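Local coordinates for cupin domain protein (Microcystis aeruginosa DIANCHI905, PDB 5ZBE), which is of unknown function but carries two cupin domains and binds an iron(II) ion, consistent with a metal-dependent role, at residues A[46-51]-A[132-137]; A[73-78]-A[113-118]; A[32-37]-A[92-97]. All coordinates share one frame; numbering follows the deposited sequence.

Contact 1: A[46-51]-A[132-137]; sequences PESQIG and GSWFEI. With FE2 (Fe (II) ion), chain B.
I50 lies over one face of the F135 ring, and the two side chains slide past each other in opposite directions. Its CG2 stands 3.9 Å from the F135 ring centroid, 22° off the normal, a CH-pi contact. CD1 covers the same face nearer the root, 3.5 Å from F135 CG. CG1 sits between the backbone N and the carbonyl carbon (chi1 57°) with CD1 extended beyond it, which spreads both branches across the ring. The opposite face of F135 rests on G132 CA, and W134 CG lies at its edge, in plane. The W134 indole comes from the opposite direction, its CZ2 3.7 Å from I50 CG2, and S48 CB approaches its NE1 obliquely at 3.8 Å. Branched isoleucine suits this place because its two arms lie against both aromatic rings; an alanine here would probably open a gap over the F135 face and leave W134 CZ2 without this neighbour. S48 OG bonds to T103, while Q49, pointing away, joins H43, H45, H84 and two waters in a six-ligand iron(II) site of the kind cupin barrels carry. Strand 48-55 runs between strands 94-101 and 74-78; I75 and V77 of the latter also pack on F135.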
loop_
_atom_site.group_PDB
_atom_site.type_symbol
_atom_site.label_atom_id
_atom_site.label_comp_id
_atom_site.label_asym_id
_atom_site.label_seq_id
_atom_site.Cartn_x
_atom_site.Cartn_y
_atom_site.Cartn_z
ATOM N N PRO A 46 2.227 17.523 7.475
ATOM C CA PRO A 46 3.349 17.068 8.291
ATOM C C PRO A 46 3.627 15.569 8.178
ATOM O O PRO A 46 4.766 15.145 8.345
ATOM C CB PRO A 46 2.927 17.425 9.724
ATOM C CG PRO A 46 1.468 17.714 9.652
ATOM C CD PRO A 46 1.204 18.215 8.275
ATOM N N GLU A 47 2.601 14.777 7.895
ATOM C CA GLU A 47 2.806 13.342 7.675
ATOM C C GLU A 47 3.600 13.111 6.401
ATOM O O GLU A 47 3.353 13.751 5.387
ATOM C CB GLU A 47 1.487 12.600 7.540
ATOM C CG GLU A 47 0.571 12.729 8.744
ATOM C CD GLU A 47 -0.433 13.880 8.642
ATOM O OE1 GLU A 47 -0.215 14.846 7.888
ATOM O OE2 GLU A 47 -1.459 13.818 9.339
ATOM N N SER A 48 4.541 12.183 6.480
ATOM C CA SER A 48 5.192 11.611 5.312
ATOM C C SER A 48 4.189 10.738 4.573
ATOM O O SER A 48 3.274 10.197 5.180
ATOM C CB SER A 48 6.381 10.775 5.747
ATOM O OG SER A 48 7.361 11.597 6.369
ATOM N N GLN A 49 4.364 10.601 3.259
ATOM C CA GLN A 49 3.408 9.858 2.441
ATOM C C GLN A 49 4.092 9.005 1.398
ATOM O O GLN A 49 5.057 9.429 0.783
ATOM C CB GLN A 49 2.441 10.830 1.762
ATOM C CG GLN A 49 1.352 10.180 0.922
ATOM C CD GLN A 49 0.480 11.204 0.210
ATOM O OE1 GLN A 49 0.343 11.185 -1.021
ATOM N NE2 GLN A 49 -0.090 12.097 0.961
ATOM N N ILE A 50 3.587 7.785 1.226
ATOM C CA ILE A 50 4.009 6.913 0.140
ATOM C C ILE A 50 2.787 6.320 -0.485
ATOM O O ILE A 50 1.719 6.309 0.133
ATOM C CB ILE A 50 4.936 5.777 0.614
ATOM C CG1 ILE A 50 4.258 4.945 1.698
ATOM C CG2 ILE A 50 6.254 6.341 1.115
ATOM C CD1 ILE A 50 5.113 3.804 2.219
ATOM N N GLY A 51 2.912 5.839 -1.710
ATOM C CA GLY A 51 1.787 5.193 -2.359
ATOM C C GLY A 51 2.114 4.627 -3.710
ATOM O O GLY A 51 3.200 4.854 -4.234
ATOM N N GLY A 132 12.658 1.982 1.462
ATOM C CA GLY A 132 12.858 3.404 1.588
ATOM C C GLY A 132 13.240 3.741 3.007
ATOM O O GLY A 132 13.613 2.870 3.797
ATOM N N SER A 133 13.156 5.020 3.332
ATOM C CA SER A 133 13.723 5.500 4.581
ATOM C C SER A 133 12.940 5.026 5.804
ATOM O O SER A 133 13.536 4.792 6.824
ATOM C CB SER A 133 13.813 7.025 4.573
ATOM O OG SER A 133 12.548 7.604 4.324
ATOM N N TRP A 134 11.618 4.868 5.698
ATOM C CA TRP A 134 10.786 4.414 6.834
ATOM C C TRP A 134 9.851 3.217 6.517
ATOM O O TRP A 134 8.996 2.846 7.316
ATOM C CB TRP A 134 9.951 5.579 7.379
ATOM C CG TRP A 134 9.038 6.262 6.380
ATOM C CD1 TRP A 134 9.376 7.260 5.504
ATOM C CD2 TRP A 134 7.636 6.029 6.186
ATOM N NE1 TRP A 134 8.280 7.658 4.772
ATOM C CE2 TRP A 134 7.197 6.924 5.179
ATOM C CE3 TRP A 134 6.707 5.163 6.768
ATOM C CZ2 TRP A 134 5.883 6.962 4.745
ATOM C CZ3 TRP A 134 5.395 5.205 6.327
ATOM C CH2 TRP A 134 4.998 6.100 5.323
ATOM N N PHE A 135 10.054 2.592 5.371
ATOM C CA PHE A 135 9.123 1.594 4.888
ATOM C C PHE A 135 9.817 0.631 3.967
ATOM O O PHE A 135 10.879 0.915 3.435
ATOM C CB PHE A 135 8.001 2.276 4.096
ATOM C CG PHE A 135 8.506 3.046 2.908
ATOM C CD1 PHE A 135 8.577 2.454 1.670
ATOM C CD2 PHE A 135 8.969 4.347 3.055
ATOM C CE1 PHE A 135 9.066 3.150 0.580
ATOM C CE2 PHE A 135 9.470 5.043 1.974
ATOM C CZ PHE A 135 9.519 4.440 0.736
ATOM N N GLU A 136 9.178 -0.508 3.753
ATOM C CA GLU A 136 9.576 -1.437 2.686
ATOM C C GLU A 136 8.265 -1.920 2.090
ATOM O O GLU A 136 7.338 -2.276 2.825
ATOM C CB GLU A 136 10.388 -2.626 3.213
ATOM C CG GLU A 136 10.713 -3.680 2.158
ATOM C CD GLU A 136 11.714 -4.730 2.621
ATOM O OE1 GLU A 136 11.957 -4.868 3.844
ATOM O OE2 GLU A 136 12.267 -5.433 1.738
ATOM N N ILE A 137 8.167 -1.904 0.770
ATOM C CA ILE A 137 6.975 -2.429 0.118
ATOM C C ILE A 137 7.336 -3.738 -0.559
ATOM O O ILE A 137 8.365 -3.829 -1.235
ATOM C CB ILE A 137 6.374 -1.402 -0.869
ATOM C CG1 ILE A 137 5.869 -0.186 -0.071
ATOM C CG2 ILE A 137 5.261 -2.033 -1.685
ATOM C CD1 ILE A 137 5.015 0.798 -0.843
HETATM FE FE FE2 B . -0.840 14.070 0.480
HETATM O O HOH W 1 -2.660 13.353 1.248
HETATM O O HOH W 2 -1.632 13.320 -1.345
#

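Contact 2: A[73-78]-A[113-118]; sequences QDIHVA and LTLSNN
Three backbone hydrogen bonds tie I75 to L113 and Q73 to L115. I75 and L113 form an antiparallel hydrogen-bonded pair: I75 N donates to L113 O over a short 2.7 Å, and L113 N returns a bond to I75 O at 2.9 Å. Beyond the non-hydrogen-bonded pair D74-T114, L115 N reaches Q73 O at 2.9 Å, nearly straight at the hydrogen (168°). Between these bonds D74 CA approaches L113 O at 3.2 Å, a CA-H...O contact.

The polar side-chain contact belongs to D74 and T114, which lie side by side and point the same way. T114 OG1 donates to D74 OD1 at 2.9 Å; OG1 is turned beside its own backbone N (chi1 -61°), facing the carboxylate. OD2 of the same aspartate forms a salt bridge with R70, so both carboxylate oxygens are engaged. Threonine suits this exposed strand position because its hydroxyl can pair with the buried D74.

Apolar contact fills the other face. V77 CG2 meets L113 CD1 obliquely at 3.9 Å, and both residues also touch F135 of strand 135-142, their branched side chains filling the space beside its ring.

Strand 112-119 lies between strands 74-78 and 126-131, an antiparallel succession consistent with a bicupin whose two beta-barrels are joined through neighbouring strands.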
loop_
_atom_site.group_PDB
_atom_site.type_symbol
_atom_site.label_atom_id
_atom_site.label_comp_id
_atom_site.label_asym_id
_atom_site.label_seq_id
_atom_site.Cartn_x
_atom_site.Cartn_y
_atom_site.Cartn_z
ATOM N N GLN A 73 4.201 -0.815 -10.030
ATOM C CA GLN A 73 5.639 -0.712 -10.254
ATOM C C GLN A 73 6.312 0.396 -9.456
ATOM O O GLN A 73 7.316 0.172 -8.799
ATOM C CB GLN A 73 5.913 -0.538 -11.744
ATOM C CG GLN A 73 5.416 -1.719 -12.563
ATOM C CD GLN A 73 5.296 -1.425 -14.041
ATOM O OE1 GLN A 73 6.295 -1.352 -14.734
ATOM N NE2 GLN A 73 4.048 -1.268 -14.540
ATOM N N ASP A 74 5.753 1.599 -9.518
ATOM C CA ASP A 74 6.389 2.759 -8.932
ATOM C C ASP A 74 5.735 3.157 -7.623
ATOM O O ASP A 74 4.537 2.984 -7.431
ATOM C CB ASP A 74 6.333 3.915 -9.924
ATOM C CG ASP A 74 6.997 3.570 -11.229
ATOM O OD1 ASP A 74 8.141 3.067 -11.194
ATOM O OD2 ASP A 74 6.379 3.789 -12.285
ATOM N N ILE A 75 6.536 3.689 -6.722
ATOM C CA ILE A 75 5.967 4.223 -5.490
ATOM C C ILE A 75 6.383 5.692 -5.339
ATOM O O ILE A 75 7.543 6.056 -5.497
ATOM C CB ILE A 75 6.235 3.328 -4.251
ATOM C CG1 ILE A 75 7.111 3.993 -3.215
ATOM C CG2 ILE A 75 6.708 1.931 -4.620
ATOM C CD1 ILE A 75 6.318 4.368 -2.002
ATOM N N HIS A 76 5.415 6.544 -5.045
ATOM C CA HIS A 76 5.720 7.935 -4.762
ATOM C C HIS A 76 6.136 8.104 -3.344
ATOM O O HIS A 76 5.680 7.385 -2.474
ATOM C CB HIS A 76 4.569 8.859 -5.132
ATOM C CG HIS A 76 3.422 8.841 -4.186
ATOM N ND1 HIS A 76 2.317 8.140 -4.418
ATOM C CD2 HIS A 76 3.210 9.511 -3.022
ATOM C CE1 HIS A 76 1.462 8.339 -3.436
ATOM N NE2 HIS A 76 1.996 9.184 -2.586
ATOM N N VAL A 77 7.017 9.068 -3.114
ATOM C CA VAL A 77 7.571 9.280 -1.796
ATOM C C VAL A 77 7.595 10.775 -1.524
ATOM O O VAL A 77 8.416 11.488 -2.076
ATOM C CB VAL A 77 9.002 8.710 -1.670
ATOM C CG1 VAL A 77 9.510 8.875 -0.251
ATOM C CG2 VAL A 77 9.035 7.235 -2.076
ATOM N N ALA A 78 6.688 11.225 -0.664
ATOM C CA ALA A 78 6.598 12.646 -0.307
ATOM C C ALA A 78 6.963 12.781 1.156
ATOM O O ALA A 78 6.213 12.329 2.024
ATOM C CB ALA A 78 5.182 13.154 -0.529
ATOM N N LEU A 113 10.282 5.570 -6.246
ATOM C CA LEU A 113 10.992 4.311 -6.154
ATOM C C LEU A 113 10.319 3.293 -7.065
ATOM O O LEU A 113 9.163 3.461 -7.454
ATOM C CB LEU A 113 11.005 3.823 -4.713
ATOM C CG LEU A 113 11.723 4.684 -3.681
ATOM C CD1 LEU A 113 11.480 4.164 -2.278
ATOM C CD2 LEU A 113 13.208 4.761 -3.974
ATOM N N THR A 114 11.042 2.231 -7.410
ATOM C CA THR A 114 10.500 1.200 -8.283
ATOM C C THR A 114 10.759 -0.152 -7.650
ATOM O O THR A 114 11.859 -0.426 -7.180
ATOM C CB THR A 114 11.146 1.268 -9.679
ATOM O OG1 THR A 114 10.855 2.547 -10.282
ATOM C CG2 THR A 114 10.622 0.196 -10.586
ATOM N N LEU A 115 9.740 -0.990 -7.636
ATOM C CA LEU A 115 9.898 -2.375 -7.149
ATOM C C LEU A 115 10.857 -3.150 -8.056
ATOM O O LEU A 115 10.807 -3.014 -9.279
ATOM C CB LEU A 115 8.552 -3.099 -7.095
ATOM C CG LEU A 115 7.431 -2.506 -6.240
ATOM C CD1 LEU A 115 6.135 -3.286 -6.409
ATOM C CD2 LEU A 115 7.824 -2.426 -4.780
ATOM N N SER A 116 11.720 -3.972 -7.460
ATOM C CA SER A 116 12.586 -4.850 -8.246
ATOM C C SER A 116 12.537 -6.259 -7.677
ATOM O O SER A 116 12.124 -6.472 -6.526
ATOM C CB SER A 116 14.036 -4.344 -8.327
ATOM O OG SER A 116 14.609 -4.250 -7.058
ATOM N N ASN A 117 12.963 -7.216 -8.474
ATOM C CA ASN A 117 12.935 -8.612 -8.100
ATOM C C ASN A 117 13.828 -8.955 -6.946
ATOM O O ASN A 117 14.962 -8.565 -6.916
ATOM C CB ASN A 117 13.352 -9.458 -9.284
ATOM C CG ASN A 117 12.260 -9.598 -10.285
ATOM O OD1 ASN A 117 11.214 -9.006 -10.156
ATOM N ND2 ASN A 117 12.494 -10.393 -11.291
ATOM N N ASN A 118 13.266 -9.704 -6.011
ATOM C CA ASN A 118 13.947 -10.136 -4.793
ATOM C C ASN A 118 13.346 -11.474 -4.375
ATOM O O ASN A 118 12.512 -12.050 -5.084
ATOM C CB ASN A 118 13.748 -9.096 -3.674
ATOM C CG ASN A 118 15.051 -8.500 -3.155
ATOM O OD1 ASN A 118 15.247 -8.402 -1.943
ATOM N ND2 ASN A 118 15.933 -8.085 -4.056
#

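Contact 3: A[32-37]-A[92-97]; sequences SVIAPN and EPMIGF
The P36 and P93 rings meet beyond the paired strands, P36 CG lying 4.3 Å from P93 CD. Both prolines suit these places, since neither has an N-H to offer. At the other end the F97 ring meets F160 edge-to-face and F29 with the planes about 15° apart.

Between these ends the backbones pair. I34 N donates to M94 O at 2.8 Å, and M94 N returns a bond to I34 O at 2.9 Å; S32 and G96 exchange a second such pair of bonds.

On the buried face M94 starts extended, with CG anti to the backbone N (chi1 -174°), then bends at its next two torsions, bringing CE to 3.6 Å from I34 CD1. Methionine's flexible thioether can curl this way, and L58 packs on both residues. G96 leaves room here, because a side-chain carbon would be crowded by M94 SD. S32, on the same face, bonds through OG to a triethylene glycol, probably from the crystallisation liquor, which may mark a pocket. On the solvent-facing side V33 CG2 and I95 CG1 lie alongside each other, 4.1 Å apart. Such regular pairing of antiparallel strands 27-34 and 94-101 is the wall construction of a cupin beta-barrel.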
loop_
_atom_site.group_PDB
_atom_site.type_symbol
_atom_site.label_atom_id
_atom_site.label_comp_id
_atom_site.label_asym_id
_atom_site.label_seq_id
_atom_site.Cartn_x
_atom_site.Cartn_y
_atom_site.Cartn_z
ATOM N N SER A 32 -7.785 5.004 -3.031
ATOM C CA SER A 32 -8.315 6.152 -3.721
ATOM C C SER A 32 -8.755 5.770 -5.112
ATOM O O SER A 32 -8.154 4.899 -5.756
ATOM C CB SER A 32 -7.253 7.228 -3.809
ATOM O OG SER A 32 -6.130 6.698 -4.474
ATOM N N VAL A 33 -9.795 6.453 -5.594
ATOM C CA VAL A 33 -10.222 6.278 -6.963
ATOM C C VAL A 33 -10.314 7.679 -7.540
ATOM O O VAL A 33 -11.118 8.457 -7.066
ATOM C CB VAL A 33 -11.574 5.553 -7.046
ATOM C CG1 VAL A 33 -11.982 5.360 -8.502
ATOM C CG2 VAL A 33 -11.537 4.214 -6.325
ATOM N N ILE A 34 -9.457 7.991 -8.520
ATOM C CA ILE A 34 -9.426 9.304 -9.190
ATOM C C ILE A 34 -10.051 9.156 -10.573
ATOM O O ILE A 34 -9.647 8.299 -11.367
ATOM C CB ILE A 34 -7.996 9.867 -9.315
ATOM C CG1 ILE A 34 -7.445 10.209 -7.921
ATOM C CG2 ILE A 34 -7.972 11.133 -10.199
ATOM C CD1 ILE A 34 -6.006 10.658 -7.950
ATOM N N ALA A 35 -11.021 10.014 -10.868
ATOM C CA ALA A 35 -11.783 9.901 -12.122
ATOM C C ALA A 35 -10.912 10.104 -13.367
ATOM O O ALA A 35 -9.830 10.704 -13.295
ATOM C CB ALA A 35 -12.922 10.904 -12.118
ATOM N N PRO A 36 -11.368 9.586 -14.520
ATOM C CA PRO A 36 -10.669 9.850 -15.769
ATOM C C PRO A 36 -10.264 11.321 -15.906
ATOM O O PRO A 36 -11.072 12.221 -15.649
ATOM C CB PRO A 36 -11.727 9.508 -16.823
ATOM C CG PRO A 36 -12.496 8.400 -16.196
ATOM C CD PRO A 36 -12.536 8.708 -14.724
ATOM N N ASN A 37 -9.019 11.537 -16.294
ATOM C CA ASN A 37 -8.482 12.861 -16.613
ATOM C C ASN A 37 -8.513 13.881 -15.482
ATOM O O ASN A 37 -8.421 15.072 -15.724
ATOM C CB ASN A 37 -9.196 13.406 -17.854
ATOM C CG ASN A 37 -9.022 12.499 -19.043
ATOM O OD1 ASN A 37 -7.910 12.335 -19.542
ATOM N ND2 ASN A 37 -10.108 11.876 -19.486
ATOM N N GLU A 92 -9.282 6.450 -18.207
ATOM C CA GLU A 92 -9.744 5.394 -17.315
ATOM C C GLU A 92 -9.510 5.862 -15.887
ATOM O O GLU A 92 -8.615 6.668 -15.632
ATOM C CB GLU A 92 -8.989 4.085 -17.580
ATOM C CG GLU A 92 -9.280 3.454 -18.954
ATOM C CD GLU A 92 -10.678 2.839 -19.076
ATOM O OE1 GLU A 92 -11.240 2.823 -20.188
ATOM O OE2 GLU A 92 -11.229 2.362 -18.068
ATOM N N PRO A 93 -10.317 5.371 -14.932
ATOM C CA PRO A 93 -10.050 5.763 -13.535
ATOM C C PRO A 93 -8.690 5.287 -13.074
ATOM O O PRO A 93 -8.149 4.349 -13.648
ATOM C CB PRO A 93 -11.171 5.078 -12.752
ATOM C CG PRO A 93 -11.651 3.966 -13.642
ATOM C CD PRO A 93 -11.444 4.434 -15.050
ATOM N N MET A 94 -8.131 5.970 -12.076
ATOM C CA MET A 94 -6.900 5.542 -11.433
ATOM C C MET A 94 -7.300 5.045 -10.051
ATOM O O MET A 94 -7.929 5.779 -9.265
ATOM C CB MET A 94 -5.886 6.690 -11.328
ATOM C CG MET A 94 -4.498 6.314 -10.805
ATOM S SD MET A 94 -4.372 5.802 -9.065
ATOM C CE MET A 94 -5.152 7.143 -8.186
ATOM N N ILE A 95 -6.967 3.782 -9.771
ATOM C CA ILE A 95 -7.181 3.236 -8.434
ATOM C C ILE A 95 -5.814 3.049 -7.812
ATOM O O ILE A 95 -4.937 2.449 -8.406
ATOM C CB ILE A 95 -7.930 1.899 -8.427
ATOM C CG1 ILE A 95 -9.360 2.039 -8.966
ATOM C CG2 ILE A 95 -8.085 1.389 -7.002
ATOM C CD1 ILE A 95 -9.472 2.223 -10.441
ATOM N N GLY A 96 -5.629 3.583 -6.625
ATOM C CA GLY A 96 -4.319 3.537 -5.966
ATOM C C GLY A 96 -4.451 3.490 -4.469
ATOM O O GLY A 96 -5.552 3.480 -3.930
ATOM N N PHE A 97 -3.308 3.471 -3.793
ATOM C CA PHE A 97 -3.298 3.563 -2.344
ATOM C C PHE A 97 -2.213 4.494 -1.911
ATOM O O PHE A 97 -1.243 4.725 -2.644
ATOM C CB PHE A 97 -3.118 2.202 -1.640
ATOM C CG PHE A 97 -1.737 1.616 -1.743
ATOM C CD1 PHE A 97 -0.796 1.877 -0.774
ATOM C CD2 PHE A 97 -1.392 0.795 -2.802
ATOM C CE1 PHE A 97 0.475 1.335 -0.852
ATOM C CE2 PHE A 97 -0.124 0.246 -2.881
ATOM C CZ PHE A 97 0.805 0.508 -1.902
#

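How the contacts relate
Contact 1 is fully buried, whereas contacts 2 and 3 are only partly buried. Contacts 1 and 2 adjoin, because strands 48-55 and 74-78 are neighbours: Q49 N lies 2.8 Å from A78 O, a probable hydrogen bond, and F135 takes side chains from both. Contact 3 is set apart, its centre about 21 Å from that of contact 1, yet its strand 94-101 flanks strand 48-55 on the other side. The chemistry follows the place: aromatic and aliphatic packing without backbone pairing in contact 1, which also carries a metal ligand, backbone pairing with an acid-hydroxyl bond in contact 2, and backbone pairing with mostly apolar side chains in contact 3.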